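Local coordinates for protein probable 2-oxoglutarate-dependent dioxygenase At5g05600 (Arabidopsis thaliana, PDB 6LSV) that oxidises the plant hormone jasmonate to 12-hydroxyjasmonate, using iron, molecular oxygen and 2-oxoglutarate, at residues I7-V10 against Q11-A14. Residues are numbered along the deposited sequence; the frame is centred on the assembly and turned at random.
Sequences IVRV and QSLA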
loop_
_atom_site.group_PDB
_atom_site.type_symbol
_atom_site.label_atom_id
_atom_site.label_comp_id
_atom_site.label_asym_id
_atom_site.label_seq_id
_atom_site.Cartn_x
_atom_site.Cartn_y
_atom_site.Cartn_z
ATOM N N ILE A 7 -16.570 15.025 -5.238
ATOM C CA ILE A 7 -15.310 14.809 -4.536
ATOM C C ILE A 7 -14.756 16.148 -4.070
ATOM O O ILE A 7 -14.671 17.104 -4.849
ATOM C CB ILE A 7 -14.293 14.085 -5.435
ATOM C CG1 ILE A 7 -14.385 12.567 -5.268
ATOM C CG2 ILE A 7 -12.893 14.494 -5.070
ATOM C CD1 ILE A 7 -15.761 12.008 -5.426
ATOM N N VAL A 8 -14.375 16.217 -2.801
ATOM C CA VAL A 8 -13.651 17.357 -2.256
ATOM C C VAL A 8 -12.178 16.981 -2.193
ATOM O O VAL A 8 -11.814 15.973 -1.574
ATOM C CB VAL A 8 -14.178 17.748 -0.869
ATOM C CG1 VAL A 8 -13.216 18.701 -0.195
ATOM C CG2 VAL A 8 -15.552 18.366 -0.988
ATOM N N ARG A 9 -11.328 17.774 -2.837
ATOM C CA ARG A 9 -9.891 17.524 -2.799
ATOM C C ARG A 9 -9.326 18.053 -1.488
ATOM O O ARG A 9 -9.410 19.253 -1.211
ATOM C CB ARG A 9 -9.199 18.174 -3.992
ATOM C CG ARG A 9 -9.789 17.773 -5.330
ATOM C CD ARG A 9 -9.749 16.269 -5.533
ATOM N NE ARG A 9 -10.318 15.892 -6.823
ATOM C CZ ARG A 9 -10.415 14.642 -7.267
ATOM N NH1 ARG A 9 -9.980 13.635 -6.522
ATOM N NH2 ARG A 9 -10.952 14.400 -8.454
ATOM N N VAL A 10 -8.752 17.156 -0.681
ATOM C CA VAL A 10 -8.255 17.536 0.639
ATOM C C VAL A 10 -7.257 18.681 0.538
ATOM O O VAL A 10 -7.154 19.511 1.451
ATOM C CB VAL A 10 -7.650 16.306 1.347
ATOM C CG1 VAL A 10 -7.331 16.625 2.791
ATOM C CG2 VAL A 10 -8.611 15.134 1.270
ATOM N N GLN A 11 -6.525 18.763 -0.575
ATOM C CA GLN A 11 -5.625 19.892 -0.781
ATOM C C GLN A 11 -6.387 21.212 -0.796
ATOM O O GLN A 11 -5.881 22.232 -0.312
ATOM C CB GLN A 11 -4.843 19.711 -2.080
ATOM C CG GLN A 11 -3.748 20.737 -2.271
ATOM C CD GLN A 11 -3.201 20.756 -3.682
ATOM O OE1 GLN A 11 -3.615 19.965 -4.533
ATOM N NE2 GLN A 11 -2.265 21.662 -3.939
ATOM N N SER A 12 -7.604 21.215 -1.348
ATOM C CA SER A 12 -8.404 22.437 -1.372
ATOM C C SER A 12 -8.745 22.894 0.036
ATOM O O SER A 12 -8.771 24.097 0.319
ATOM C CB SER A 12 -9.686 22.223 -2.177
ATOM O OG SER A 12 -9.411 21.763 -3.487
ATOM N N LEU A 13 -9.018 21.945 0.933
ATOM C CA LEU A 13 -9.330 22.299 2.312
ATOM C C LEU A 13 -8.108 22.877 3.018
ATOM O O LEU A 13 -8.198 23.908 3.694
ATOM C CB LEU A 13 -9.868 21.075 3.056
ATOM C CG LEU A 13 -10.944 20.280 2.312
ATOM C CD1 LEU A 13 -11.201 18.938 2.981
ATOM C CD2 LEU A 13 -12.226 21.091 2.224
ATOM N N ALA A 14 -6.950 22.234 2.854
ATOM C CA ALA A 14 -5.738 22.732 3.496
ATOM C C ALA A 14 -5.302 24.072 2.918
ATOM O O ALA A 14 -4.626 24.846 3.604
ATOM C CB ALA A 14 -4.613 21.705 3.362
HETATM O O HOH W 1 -12.054 19.985 -3.669
#
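V8 and L13 make the apolar part of this helix start, where the loop 7-10 runs into the short helix 10-15. V8 CG1 lies 3.5 Å from L13 CD2 and also meets CG and CD1, so one methyl fits against the whole fork of the leucine; the two side chains cross at about a right angle. With CG1 anti to the backbone N (chi1 167°), V8 directs this branch at the leucine.

Backbone bonds form the polar part. A14 N donates to V10 O over 3.1 Å with an N-H...O angle of 166°, which is the i to i+4 bond of an alpha-helix. R9, at the N-cap position, accepts S12 N on its O at 2.7 Å; L13 N adds a weak bond to the same oxygen. A modelled water lies between R9 N and S12 OG, 3.2 Å from S12 OG, a tentative link between loop and helix.

Charged and amide ends reach other parts of the chain: R9 NE forms a salt bridge with E109, and Q11 OE1 accepts from K108. D137 OD1 accepts the N-H of V10, and D137 OD2 that of Q11.

Because D137 accepts two N-H groups of the first turn, one on each carboxylate oxygen, its negative charge probably complements the helix dipole, tying the helix start to the beginning of strand 137-144 of the main sheet.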